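Endoglucanase (Clostridium thermocellum, PDB 2C4X) probably hydrolyses cellulose as part of a larger cellulosomal enzyme, of which this chain is the C-terminal PKD and carbohydrate-binding (CBM44) part. Local coordinates at residues Thr97-Lys102 and Val247-Trp252; Thr167-Ile172 and Trp212-Leu217; Val123-Thr128 and Gly137-Val142; Pro21-Asn26 and Ile91-Ala96. The protein carries 1 engineered substitution. All blocks are in the same frame, centred on the assembly; numbering follows the deposited sequence.

Contact 1. Residues Thr97-Lys102 and Val247-Trp252. With CA (calcium ion), chain C.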
loop_
_atom_site.group_PDB
_atom_site.type_symbol
_atom_site.label_atom_id
_atom_site.label_comp_id
_atom_site.label_asym_id
_atom_site.label_seq_id
_atom_site.Cartn_x
_atom_site.Cartn_y
_atom_site.Cartn_z
ATOM N N THR A 97 -10.672 -1.641 -10.151
ATOM C CA THR A 97 -11.742 -0.896 -9.493
ATOM C C THR A 97 -11.925 -1.469 -8.100
ATOM O O THR A 97 -11.434 -2.557 -7.798
ATOM C CB THR A 97 -13.091 -0.997 -10.258
ATOM O OG1 THR A 97 -13.502 -2.368 -10.338
ATOM C CG2 THR A 97 -12.978 -0.424 -11.675
ATOM N N GLY A 98 -12.638 -0.745 -7.250
ATOM C CA GLY A 98 -12.885 -1.211 -5.890
ATOM C C GLY A 98 -11.693 -1.043 -4.961
ATOM O O GLY A 98 -10.629 -0.566 -5.365
ATOM N N ASP A 99 -11.884 -1.454 -3.712
ATOM C CA ASP A 99 -10.901 -1.269 -2.653
ATOM C C ASP A 99 -11.123 -2.378 -1.632
ATOM O O ASP A 99 -12.123 -2.376 -0.912
ATOM C CB ASP A 99 -11.100 0.110 -2.016
ATOM C CG ASP A 99 -10.056 0.448 -0.956
ATOM O OD1 ASP A 99 -9.216 -0.402 -0.590
ATOM O OD2 ASP A 99 -10.091 1.601 -0.476
ATOM N N ASN A 100 -10.197 -3.335 -1.599
ATOM C CA ASN A 100 -10.277 -4.474 -0.685
ATOM C C ASN A 100 -9.475 -4.266 0.611
ATOM O O ASN A 100 -9.180 -5.228 1.328
ATOM C CB ASN A 100 -9.839 -5.767 -1.397
ATOM C CG ASN A 100 -10.743 -6.130 -2.568
ATOM O OD1 ASN A 100 -10.265 -6.518 -3.648
ATOM N ND2 ASN A 100 -12.058 -6.010 -2.365
ATOM N N SER A 101 -9.131 -3.013 0.907
ATOM C CA SER A 101 -8.414 -2.666 2.136
ATOM C C SER A 101 -9.206 -3.065 3.374
ATOM O O SER A 101 -10.440 -3.138 3.338
ATOM C CB SER A 101 -8.141 -1.164 2.193
ATOM O OG SER A 101 -7.266 -0.771 1.154
ATOM N N LYS A 102 -8.486 -3.319 4.463
ATOM C CA LYS A 102 -9.095 -3.554 5.774
ATOM C C LYS A 102 -10.064 -2.424 6.129
ATOM O O LYS A 102 -11.171 -2.678 6.608
ATOM C CB LYS A 102 -8.013 -3.716 6.858
ATOM C CG LYS A 102 -7.185 -5.010 6.741
ATOM C CD LYS A 102 -8.011 -6.238 7.101
ATOM C CE LYS A 102 -7.199 -7.515 7.045
ATOM N NZ LYS A 102 -6.842 -7.891 5.648
ATOM N N VAL A 247 -8.514 10.450 4.322
ATOM C CA VAL A 247 -7.950 9.190 4.806
ATOM C C VAL A 247 -8.672 8.038 4.126
ATOM O O VAL A 247 -9.901 8.012 4.081
ATOM C CB VAL A 247 -8.104 9.030 6.346
ATOM C CG1 VAL A 247 -7.485 7.716 6.816
ATOM C CG2 VAL A 247 -7.483 10.221 7.091
ATOM N N ASP A 248 -7.910 7.085 3.602
ATOM C CA ASP A 248 -8.506 5.956 2.890
ATOM C C ASP A 248 -7.551 4.794 2.852
ATOM O O ASP A 248 -6.344 4.975 3.021
ATOM C CB ASP A 248 -8.888 6.343 1.450
ATOM C CG ASP A 248 -9.797 5.315 0.784
ATOM O OD1 ASP A 248 -10.461 4.537 1.506
ATOM O OD2 ASP A 248 -9.858 5.274 -0.468
ATOM N N ALA A 249 -8.113 3.608 2.633
ATOM C CA ALA A 249 -7.353 2.405 2.300
ATOM C C ALA A 249 -6.300 2.058 3.352
ATOM O O ALA A 249 -5.146 1.749 3.018
ATOM C CB ALA A 249 -6.732 2.523 0.899
ATOM N N ILE A 250 -6.703 2.120 4.621
ATOM C CA ILE A 250 -5.873 1.606 5.716
ATOM C C ILE A 250 -5.875 0.083 5.611
ATOM O O ILE A 250 -6.938 -0.549 5.551
ATOM C CB ILE A 250 -6.365 2.064 7.105
ATOM C CG1 ILE A 250 -6.488 3.592 7.148
ATOM C CG2 ILE A 250 -5.412 1.576 8.194
ATOM C CD1 ILE A 250 -7.241 4.119 8.365
ATOM N N ASP A 251 -4.683 -0.498 5.554
ATOM C CA ASP A 251 -4.549 -1.894 5.167
ATOM C C ASP A 251 -3.415 -2.607 5.893
ATOM O O ASP A 251 -2.417 -1.992 6.278
ATOM C CB ASP A 251 -4.329 -1.986 3.651
ATOM C CG ASP A 251 -4.818 -3.293 3.066
ATOM O OD1 ASP A 251 -5.560 -4.027 3.762
ATOM O OD2 ASP A 251 -4.469 -3.586 1.902
ATOM N N TRP A 252 -3.593 -3.912 6.076
ATOM C CA TRP A 252 -2.555 -4.783 6.619
ATOM C C TRP A 252 -2.860 -6.222 6.218
ATOM O O TRP A 252 -3.941 -6.509 5.688
ATOM C CB TRP A 252 -2.434 -4.650 8.145
ATOM C CG TRP A 252 -3.683 -5.014 8.891
ATOM C CD1 TRP A 252 -4.075 -6.272 9.280
ATOM C CD2 TRP A 252 -4.711 -4.117 9.335
ATOM N NE1 TRP A 252 -5.284 -6.205 9.934
ATOM C CE2 TRP A 252 -5.696 -4.898 9.983
ATOM C CE3 TRP A 252 -4.895 -2.728 9.249
ATOM C CZ2 TRP A 252 -6.852 -4.335 10.541
ATOM C CZ3 TRP A 252 -6.044 -2.168 9.808
ATOM C CH2 TRP A 252 -7.005 -2.975 10.445
HETATM CA CA CA C . -11.670 3.534 -0.533
HETATM O O HOH W 1 -7.277 -6.873 3.163
HETATM O O HOH W 2 -4.576 -1.495 0.209
#

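Contact 2. Residues Thr167-Ile172 and Trp212-Leu217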
loop_
_atom_site.group_PDB
_atom_site.type_symbol
_atom_site.label_atom_id
_atom_site.label_comp_id
_atom_site.label_asym_id
_atom_site.label_seq_id
_atom_site.Cartn_x
_atom_site.Cartn_y
_atom_site.Cartn_z
ATOM N N THR A 167 -0.576 0.038 6.803
ATOM C CA THR A 167 -0.336 1.088 5.820
ATOM C C THR A 167 -1.514 2.063 5.793
ATOM O O THR A 167 -2.657 1.656 5.576
ATOM C CB THR A 167 -0.113 0.478 4.408
ATOM O OG1 THR A 167 1.043 -0.361 4.437
ATOM C CG2 THR A 167 0.089 1.554 3.359
ATOM N N PHE A 168 -1.225 3.344 6.025
ATOM C CA PHE A 168 -2.229 4.408 5.980
ATOM C C PHE A 168 -2.017 5.223 4.709
ATOM O O PHE A 168 -0.877 5.420 4.283
ATOM C CB PHE A 168 -2.075 5.355 7.177
ATOM C CG PHE A 168 -2.326 4.717 8.522
ATOM C CD1 PHE A 168 -1.393 3.841 9.093
ATOM C CD2 PHE A 168 -3.478 5.034 9.240
ATOM C CE1 PHE A 168 -1.617 3.265 10.352
ATOM C CE2 PHE A 168 -3.719 4.470 10.502
ATOM C CZ PHE A 168 -2.782 3.585 11.064
ATOM N N ARG A 169 -3.107 5.690 4.105
ATOM C CA ARG A 169 -3.027 6.692 3.039
ATOM C C ARG A 169 -3.733 7.974 3.473
ATOM O O ARG A 169 -4.919 7.964 3.807
ATOM C CB ARG A 169 -3.598 6.162 1.714
ATOM C CG ARG A 169 -2.673 5.197 1.000
ATOM C CD ARG A 169 -2.862 3.756 1.453
ATOM N NE ARG A 169 -2.037 2.845 0.652
ATOM C CZ ARG A 169 -2.262 1.539 0.508
ATOM N NH1 ARG A 169 -3.299 0.961 1.104
ATOM N NH2 ARG A 169 -1.453 0.806 -0.248
ATOM N N ILE A 170 -2.987 9.075 3.475
ATOM C CA ILE A 170 -3.469 10.334 4.031
ATOM C C ILE A 170 -3.191 11.466 3.051
ATOM O O ILE A 170 -2.042 11.712 2.689
ATOM C CB ILE A 170 -2.798 10.641 5.417
ATOM C CG1 ILE A 170 -2.853 9.416 6.339
ATOM C CG2 ILE A 170 -3.448 11.851 6.102
ATOM C CD1 ILE A 170 -1.938 9.506 7.576
ATOM N N TRP A 171 -4.251 12.138 2.618
ATOM C CA TRP A 171 -4.138 13.307 1.755
ATOM C C TRP A 171 -4.020 14.538 2.643
ATOM O O TRP A 171 -4.954 14.890 3.360
ATOM C CB TRP A 171 -5.367 13.415 0.844
ATOM C CG TRP A 171 -5.186 14.294 -0.370
ATOM C CD1 TRP A 171 -4.810 13.890 -1.620
ATOM C CD2 TRP A 171 -5.386 15.715 -0.453
ATOM N NE1 TRP A 171 -4.757 14.967 -2.475
ATOM C CE2 TRP A 171 -5.106 16.099 -1.786
ATOM C CE3 TRP A 171 -5.771 16.700 0.469
ATOM C CZ2 TRP A 171 -5.200 17.431 -2.223
ATOM C CZ3 TRP A 171 -5.864 18.023 0.037
ATOM C CH2 TRP A 171 -5.581 18.375 -1.301
ATOM N N ILE A 172 -2.864 15.188 2.599
ATOM C CA ILE A 172 -2.590 16.331 3.469
ATOM C C ILE A 172 -2.539 17.626 2.649
ATOM O O ILE A 172 -1.778 17.705 1.683
ATOM C CB ILE A 172 -1.276 16.107 4.258
ATOM C CG1 ILE A 172 -1.388 14.829 5.107
ATOM C CG2 ILE A 172 -0.931 17.322 5.128
ATOM C CD1 ILE A 172 -0.066 14.157 5.418
ATOM N N TRP A 212 -1.502 12.392 -1.834
ATOM C CA TRP A 212 -1.617 11.216 -0.986
ATOM C C TRP A 212 -0.261 10.826 -0.420
ATOM O O TRP A 212 0.734 10.733 -1.155
ATOM C CB TRP A 212 -2.233 10.045 -1.759
ATOM C CG TRP A 212 -3.708 10.205 -2.003
ATOM C CD1 TRP A 212 -4.320 10.554 -3.180
ATOM C CD2 TRP A 212 -4.757 10.022 -1.046
ATOM N NE1 TRP A 212 -5.685 10.600 -3.009
ATOM C CE2 TRP A 212 -5.981 10.277 -1.711
ATOM C CE3 TRP A 212 -4.786 9.670 0.312
ATOM C CZ2 TRP A 212 -7.216 10.188 -1.064
ATOM C CZ3 TRP A 212 -6.016 9.581 0.952
ATOM C CH2 TRP A 212 -7.213 9.841 0.262
ATOM N N ASN A 213 -0.233 10.613 0.895
ATOM C CA ASN A 213 0.956 10.160 1.595
ATOM C C ASN A 213 0.732 8.762 2.144
ATOM O O ASN A 213 -0.214 8.525 2.904
ATOM C CB ASN A 213 1.307 11.101 2.751
ATOM C CG ASN A 213 1.769 12.459 2.278
ATOM O OD1 ASN A 213 2.961 12.750 2.278
ATOM N ND2 ASN A 213 0.830 13.297 1.860
ATOM N N GLU A 214 1.606 7.846 1.749
ATOM C CA GLU A 214 1.553 6.485 2.233
ATOM C C GLU A 214 2.514 6.347 3.414
ATOM O O GLU A 214 3.728 6.490 3.259
ATOM C CB GLU A 214 1.883 5.511 1.099
ATOM C CG GLU A 214 1.607 4.059 1.426
ATOM C CD GLU A 214 1.543 3.187 0.189
ATOM O OE1 GLU A 214 2.452 2.344 0.024
ATOM O OE2 GLU A 214 0.591 3.345 -0.612
ATOM N N ILE A 215 1.954 6.109 4.598
ATOM C CA ILE A 215 2.725 6.030 5.841
ATOM C C ILE A 215 2.460 4.684 6.516
ATOM O O ILE A 215 1.307 4.304 6.725
ATOM C CB ILE A 215 2.376 7.200 6.813
ATOM C CG1 ILE A 215 2.544 8.556 6.123
ATOM C CG2 ILE A 215 3.241 7.143 8.075
ATOM C CD1 ILE A 215 1.842 9.715 6.832
ATOM N N THR A 216 3.526 3.951 6.826
ATOM C CA THR A 216 3.382 2.671 7.520
ATOM C C THR A 216 3.648 2.783 9.019
ATOM O O THR A 216 4.325 3.709 9.486
ATOM C CB THR A 216 4.285 1.560 6.935
ATOM O OG1 THR A 216 5.657 1.894 7.159
ATOM C CG2 THR A 216 4.031 1.360 5.438
ATOM N N LEU A 217 3.126 1.811 9.760
ATOM C CA LEU A 217 3.279 1.759 11.207
ATOM C C LEU A 217 3.254 0.303 11.662
ATOM O O LEU A 217 2.357 -0.449 11.281
ATOM C CB LEU A 217 2.144 2.548 11.867
ATOM C CG LEU A 217 1.995 2.449 13.388
ATOM C CD1 LEU A 217 3.187 3.054 14.093
ATOM C CD2 LEU A 217 0.723 3.111 13.819
HETATM O O HOH W 3 3.363 0.163 2.359
#

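Contact 3. Residues Val123-Thr128 and Gly137-Val142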
loop_
_atom_site.group_PDB
_atom_site.type_symbol
_atom_site.label_atom_id
_atom_site.label_comp_id
_atom_site.label_asym_id
_atom_site.label_seq_id
_atom_site.Cartn_x
_atom_site.Cartn_y
_atom_site.Cartn_z
ATOM N N VAL A 123 -14.503 17.027 12.516
ATOM C CA VAL A 123 -15.663 16.321 12.016
ATOM C C VAL A 123 -15.167 15.374 10.923
ATOM O O VAL A 123 -14.228 15.701 10.188
ATOM C CB VAL A 123 -16.766 17.292 11.505
ATOM C CG1 VAL A 123 -16.309 18.056 10.270
ATOM C CG2 VAL A 123 -18.064 16.544 11.213
ATOM N N VAL A 124 -15.776 14.199 10.841
ATOM C CA VAL A 124 -15.419 13.225 9.813
ATOM C C VAL A 124 -16.667 12.723 9.088
ATOM O O VAL A 124 -17.680 12.423 9.717
ATOM C CB VAL A 124 -14.563 12.051 10.388
ATOM C CG1 VAL A 124 -15.368 11.178 11.355
ATOM C CG2 VAL A 124 -13.962 11.220 9.266
ATOM N N VAL A 125 -16.589 12.665 7.761
ATOM C CA VAL A 125 -17.657 12.098 6.938
ATOM C C VAL A 125 -17.076 11.127 5.917
ATOM O O VAL A 125 -15.902 11.232 5.543
ATOM C CB VAL A 125 -18.485 13.183 6.185
ATOM C CG1 VAL A 125 -19.132 14.168 7.161
ATOM C CG2 VAL A 125 -17.635 13.915 5.138
ATOM N N ASN A 126 -17.905 10.182 5.481
ATOM C CA ASN A 126 -17.589 9.346 4.335
ATOM C C ASN A 126 -17.858 10.122 3.042
ATOM O O ASN A 126 -18.964 10.625 2.825
ATOM C CB ASN A 126 -18.383 8.038 4.382
ATOM C CG ASN A 126 -17.994 7.079 3.267
ATOM O OD1 ASN A 126 -18.161 7.389 2.091
ATOM N ND2 ASN A 126 -17.477 5.913 3.634
ATOM N N THR A 127 -16.838 10.207 2.189
ATOM C CA THR A 127 -16.853 11.112 1.039
ATOM C C THR A 127 -16.540 10.424 -0.293
ATOM O O THR A 127 -15.867 9.397 -0.321
ATOM C CB THR A 127 -15.849 12.287 1.244
ATOM O OG1 THR A 127 -16.007 13.245 0.190
ATOM C CG2 THR A 127 -14.401 11.789 1.252
ATOM N N THR A 128 -17.035 11.005 -1.384
ATOM C CA THR A 128 -16.644 10.608 -2.734
ATOM C C THR A 128 -15.739 11.670 -3.375
ATOM O O THR A 128 -15.302 11.502 -4.517
ATOM C CB THR A 128 -17.875 10.368 -3.660
ATOM O OG1 THR A 128 -18.689 11.547 -3.699
ATOM C CG2 THR A 128 -18.723 9.195 -3.176
ATOM N N GLY A 137 -13.782 7.361 0.706
ATOM C CA GLY A 137 -12.814 7.411 1.798
ATOM C C GLY A 137 -13.395 8.285 2.893
ATOM O O GLY A 137 -14.593 8.568 2.888
ATOM N N LEU A 138 -12.548 8.708 3.829
ATOM C CA LEU A 138 -12.969 9.639 4.879
ATOM C C LEU A 138 -12.522 11.055 4.563
ATOM O O LEU A 138 -11.465 11.270 3.949
ATOM C CB LEU A 138 -12.438 9.217 6.256
ATOM C CG LEU A 138 -12.969 7.912 6.858
ATOM C CD1 LEU A 138 -12.429 7.695 8.275
ATOM C CD2 LEU A 138 -14.504 7.867 6.842
ATOM N N LYS A 139 -13.346 12.014 4.973
ATOM C CA LYS A 139 -13.033 13.423 4.857
ATOM C C LYS A 139 -13.072 13.992 6.266
ATOM O O LYS A 139 -14.121 14.007 6.912
ATOM C CB LYS A 139 -14.046 14.119 3.946
ATOM C CG LYS A 139 -13.851 15.612 3.785
ATOM C CD LYS A 139 -14.978 16.203 2.945
ATOM C CE LYS A 139 -14.950 17.714 2.976
ATOM N NZ LYS A 139 -15.960 18.318 2.052
ATOM N N TRP A 140 -11.916 14.442 6.733
ATOM C CA TRP A 140 -11.734 14.846 8.122
ATOM C C TRP A 140 -11.417 16.332 8.168
ATOM O O TRP A 140 -10.341 16.760 7.751
ATOM C CB TRP A 140 -10.616 14.002 8.749
ATOM C CG TRP A 140 -10.207 14.324 10.183
ATOM C CD1 TRP A 140 -10.996 14.812 11.194
ATOM C CD2 TRP A 140 -8.903 14.120 10.755
ATOM N NE1 TRP A 140 -10.250 14.945 12.353
ATOM C CE2 TRP A 140 -8.966 14.527 12.110
ATOM C CE3 TRP A 140 -7.685 13.635 10.247
ATOM C CZ2 TRP A 140 -7.848 14.468 12.968
ATOM C CZ3 TRP A 140 -6.572 13.573 11.102
ATOM C CH2 TRP A 140 -6.665 13.986 12.447
ATOM N N THR A 141 -12.372 17.116 8.656
ATOM C CA THR A 141 -12.218 18.569 8.707
ATOM C C THR A 141 -11.958 19.028 10.135
ATOM O O THR A 141 -12.762 18.780 11.032
ATOM C CB THR A 141 -13.448 19.303 8.109
ATOM O OG1 THR A 141 -13.725 18.790 6.797
ATOM C CG2 THR A 141 -13.201 20.811 8.016
ATOM N N VAL A 142 -10.822 19.695 10.326
ATOM C CA VAL A 142 -10.387 20.160 11.641
ATOM C C VAL A 142 -10.398 21.684 11.711
ATOM O O VAL A 142 -9.856 22.364 10.833
ATOM C CB VAL A 142 -8.965 19.642 11.987
ATOM C CG1 VAL A 142 -8.514 20.145 13.374
ATOM C CG2 VAL A 142 -8.907 18.120 11.912
#

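Contact 4. Residues Pro21-Asn26 and Ile91-Ala96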
loop_
_atom_site.group_PDB
_atom_site.type_symbol
_atom_site.label_atom_id
_atom_site.label_comp_id
_atom_site.label_asym_id
_atom_site.label_seq_id
_atom_site.Cartn_x
_atom_site.Cartn_y
_atom_site.Cartn_z
ATOM N N PRO A 21 0.894 -2.697 -13.017
ATOM C CA PRO A 21 -0.363 -2.953 -13.734
ATOM C C PRO A 21 -1.581 -3.105 -12.814
ATOM O O PRO A 21 -1.436 -3.402 -11.627
ATOM C CB PRO A 21 -0.082 -4.287 -14.441
ATOM C CG PRO A 21 0.912 -4.960 -13.543
ATOM C CD PRO A 21 1.793 -3.868 -13.048
ATOM N N VAL A 22 -2.770 -2.896 -13.365
ATOM C CA VAL A 22 -3.989 -3.256 -12.664
ATOM C C VAL A 22 -4.574 -4.543 -13.276
ATOM O O VAL A 22 -4.104 -5.031 -14.322
ATOM C CB VAL A 22 -5.036 -2.093 -12.610
ATOM C CG1 VAL A 22 -4.444 -0.866 -11.906
ATOM C CG2 VAL A 22 -5.554 -1.728 -13.996
ATOM N N THR A 23 -5.587 -5.094 -12.619
ATOM C CA THR A 23 -6.217 -6.298 -13.122
ATOM C C THR A 23 -6.792 -6.029 -14.503
ATOM O O THR A 23 -7.341 -4.936 -14.763
ATOM C CB THR A 23 -7.294 -6.841 -12.162
ATOM O OG1 THR A 23 -8.215 -5.798 -11.817
ATOM C CG2 THR A 23 -6.638 -7.353 -10.896
ATOM N N ASP A 24 -6.602 -7.017 -15.380
ATOM C CA ASP A 24 -7.099 -7.035 -16.751
ATOM C C ASP A 24 -6.457 -5.986 -17.675
ATOM O O ASP A 24 -6.950 -5.726 -18.769
ATOM C CB ASP A 24 -8.632 -6.983 -16.768
ATOM C CG ASP A 24 -9.265 -8.304 -16.292
ATOM O OD1 ASP A 24 -8.940 -9.395 -16.859
ATOM O OD2 ASP A 24 -10.087 -8.249 -15.342
ATOM N N GLU A 25 -5.348 -5.402 -17.230
ATOM C CA GLU A 25 -4.555 -4.507 -18.062
ATOM C C GLU A 25 -3.442 -5.327 -18.713
ATOM O O GLU A 25 -2.830 -6.179 -18.060
ATOM C CB GLU A 25 -3.946 -3.397 -17.205
ATOM C CG GLU A 25 -2.993 -2.481 -17.953
ATOM C CD GLU A 25 -2.488 -1.328 -17.116
ATOM O OE1 GLU A 25 -2.448 -1.443 -15.874
ATOM O OE2 GLU A 25 -2.125 -0.295 -17.717
ATOM N N ASN A 26 -3.188 -5.083 -19.998
ATOM C CA ASN A 26 -2.084 -5.754 -20.672
ATOM C C ASN A 26 -0.724 -5.343 -20.133
ATOM O O ASN A 26 -0.437 -4.147 -19.979
ATOM C CB ASN A 26 -2.118 -5.512 -22.174
ATOM C CG ASN A 26 -3.086 -6.418 -22.873
ATOM O OD1 ASN A 26 -2.708 -7.469 -23.395
ATOM N ND2 ASN A 26 -4.334 -6.044 -22.863
ATOM N N ILE A 91 6.008 -9.386 -10.174
ATOM C CA ILE A 91 5.104 -8.328 -10.611
ATOM C C ILE A 91 3.926 -8.207 -9.636
ATOM O O ILE A 91 3.304 -9.216 -9.259
ATOM C CB ILE A 91 4.617 -8.562 -12.091
ATOM C CG1 ILE A 91 3.874 -7.332 -12.647
ATOM C CG2 ILE A 91 3.763 -9.849 -12.220
ATOM C CD1 ILE A 91 3.595 -7.433 -14.157
ATOM N N LYS A 92 3.633 -6.975 -9.227
ATOM C CA LYS A 92 2.481 -6.704 -8.381
ATOM C C LYS A 92 1.327 -6.127 -9.196
ATOM O O LYS A 92 1.491 -5.164 -9.948
ATOM C CB LYS A 92 2.854 -5.782 -7.210
ATOM C CG LYS A 92 1.697 -5.546 -6.246
ATOM C CD LYS A 92 2.067 -4.624 -5.083
ATOM C CE LYS A 92 0.802 -4.003 -4.495
ATOM N NZ LYS A 92 1.072 -3.284 -3.222
ATOM N N VAL A 93 0.158 -6.737 -9.045
ATOM C CA VAL A 93 -1.041 -6.321 -9.758
ATOM C C VAL A 93 -2.047 -5.833 -8.714
ATOM O O VAL A 93 -2.311 -6.521 -7.718
ATOM C CB VAL A 93 -1.643 -7.488 -10.591
ATOM C CG1 VAL A 93 -2.901 -7.045 -11.374
ATOM C CG2 VAL A 93 -0.585 -8.093 -11.557
ATOM N N THR A 94 -2.593 -4.641 -8.944
ATOM C CA THR A 94 -3.572 -4.059 -8.033
ATOM C C THR A 94 -4.937 -4.049 -8.716
ATOM O O THR A 94 -5.032 -4.171 -9.947
ATOM C CB THR A 94 -3.178 -2.627 -7.568
ATOM O OG1 THR A 94 -3.166 -1.741 -8.689
ATOM C CG2 THR A 94 -1.796 -2.618 -6.906
ATOM N N SER A 95 -5.988 -3.927 -7.914
ATOM C CA SER A 95 -7.361 -3.972 -8.418
ATOM C C SER A 95 -7.658 -2.780 -9.339
ATOM O O SER A 95 -7.307 -1.646 -9.019
ATOM C CB SER A 95 -8.329 -3.983 -7.236
ATOM O OG SER A 95 -9.580 -4.511 -7.636
ATOM N N ALA A 96 -8.303 -3.041 -10.475
ATOM C CA ALA A 96 -8.649 -1.980 -11.434
ATOM C C ALA A 96 -9.717 -1.058 -10.873
ATOM O O ALA A 96 -9.675 0.152 -11.104
ATOM C CB ALA A 96 -9.107 -2.569 -12.760
HETATM O O HOH W 4 -1.116 -0.532 -9.901
HETATM O O HOH W 5 0.639 -2.773 -9.400
#

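Contact 1. Residues Thr97-Lys102 and Val247-Trp252
K102 lies across the indole of W252 at about a right angle. CB rests over the six-membered ring, nearest CH2. CG, anti to its own carbonyl carbon (chi1 -69°), sits over one face, 3.7 Å from the centroid of the five-membered ring of W252, a CH-pi contact. CD stays near CE2 and NE1, CE near NE1 and O of W252, and the ammonium ends high above the five-membered ring, too far for more than a weak cation-pi attraction; NZ of K102 donates to O of W252 at 3.2 Å. A water accepts from this NZ and donates to the carbonyl of N100. The backbone N of K102 meets OD1 of D251 at 3.1 Å, from well above the carboxylate plane. Nearby, S101 sets OG against CB of A249 (3.3 Å). D99 OD1 takes two bonds from S101, its backbone N closing an Asx turn and OG arriving on the syn lone pair at 2.6 Å. That leaves OD2 of D99 for calcium, 2.5 Å away, where D248 comes tip to tip with it and binds through both OD1 (2.6 Å) and OD2 (2.5 Å); D248 also has a polar partner in F132. N104, E106, K133 and R136 supply the remaining protein ligands. This is a calcium site of a beta-sandwich carbohydrate-binding module, consistent with a structural role, joining the segment from the PKD domain to strand 241-251.

Contact 2. Residues Thr167-Ile172 and Trp212-Leu217
T167-I172 and W212-L217 run antiparallel, their segment axes 4.3 Å apart at closest approach and their directions 149° apart, with F168-I215 and I170-N213 as hydrogen-bonded pairs and T167-T216, R169-E214 and W171-W212 as non-hydrogen-bonded ones. On the face carrying the last three pairs, the edge of W171, its CG anti to the backbone N (chi1 -162°), is turned to the face of W212 in a T-shaped pair, the five-membered ring centroids 4.7 Å apart and the planes at 75°. CB of W171 lies over the six-membered ring of W212, 3.8 Å from its centroid. Further along, R169 and E214 lie side by side in a salt bridge. NE of R169 (3.0 Å) and NH2 (3.3 Å) both grip OE2 of E214 from the same side of its carboxylate plane, while that oxygen stays in the guanidinium plane. CG2 of T167 lies over the centre of one guanidinium face, and NH1 is taken by the carbonyl of A249. This is the edge of one five-stranded sheet in the CBM44 beta-sandwich, strand 211-218 being outermost. The reverse face turns inward: CD1 of I170 meets CD1 of I215 at 3.9 Å, and CE1 of F168 reaches CB of L217 at 4.1 Å. P183 and I181 of the facing sheet pack against F168, I170, I172 and I215. N213 ND2 bonds mainly to the carbonyl of K208, and only weakly to O of I170.

Contact 3. Residues Val123-Thr128 and Gly137-Val142
V124 and L138 meet on the inward face of a beta hairpin, strands 120-127 and 137-145, at one edge of a sheet in the CBM44 beta-sandwich. This face is packed between the sheets: CG2 of V124, anti to its backbone N, touches CB of L138 at 3.9 Å and lies near CB of W140. L152 of the facing sheet packs against all three residues, and I233 and V235 back the indole. N126, on the same face, is held by polar bonds instead, its OD1 to R136 and its ND2 to the carbonyls of F105 and T109. On the other face cross-strand contacts are as close, but V123 and V125 are exposed to solvent, while T127 is buried. CG1 of V123 is 3.8 Å from CB of T141, and CG2 of V125 is 3.8 Å from CB of K139. T127 crosses K139 at about a right angle, its CG2 3.6 Å from CB of K139. The extended lysine chain then carries NZ away to a salt bridge with E129. Six backbone hydrogen bonds join the strands in three pairs. At the V123-T141 end, the edge of W140 is turned to a backbone carbonyl, its CD1 lying 3.5 Å from O of V123.

Contact 4. Residues Pro21-Asn26 and Ile91-Ala96
P21 packs its ring against the end of strand 84-93: CG of P21 is 3.7 Å from CD1 of I91 and 4.0 Å from CG2 of V93. Beside it, CG1 of V93 lies under the V22-T23 peptide, 3.5 Å from N of T23. Backbone bonds hold the same stretch, N of T94 donating to O of P21 and N of T23 to O of T94 (2.9 Å), which makes a single bridge between V22 and T94. One side chain adds to these: OG1 of T23, placed between its backbone N and carbonyl carbon by chi1 of 52°, accepts from N of A96 at 3.1 Å. CG2 of V22 rests 3.9 Å from CB of A96. What positions this shell is a type II beta turn from V22 to E25, in which the extended side chain of E25 reaches across so that OE1 accepts from N of V22 at 2.9 Å. Farther out, V27 touches both P21 and I91, while Y65 and Y71 pack on I91 and V93 within the PKD domain. Apolar contacts concentrate at I91 and V93, with one more at A96, while the hydrogen bonds lie at T94 and A96, consistent with a segment held by both packing and polar bonds.

Overall arrangement
Contacts 2 and 3 lie within one five-stranded sheet of the carbohydrate-binding module, and contact 1 joins a loop to strand 241-251 of the same sheet, whereas contact 4 lies in the PKD domain. Contact 1 is the buried one, and strand 241-251 connects it to the others: it pairs with strand 165-172 of contact 2 on one side and with strand 137-145 of contact 3 on the other. Those two are regular antiparallel pairings at the sheet's outer strands, partly buried, with one face in the core. Their outer faces differ: aromatic stacking and a cross-strand salt bridge in contact 2, against valine, threonine and the lysine K139 in contact 3. Contact 1 adds metal coordination to hydrogen bonds and a CH-pi contact; contact 4 combines a single backbone bridge with apolar packing.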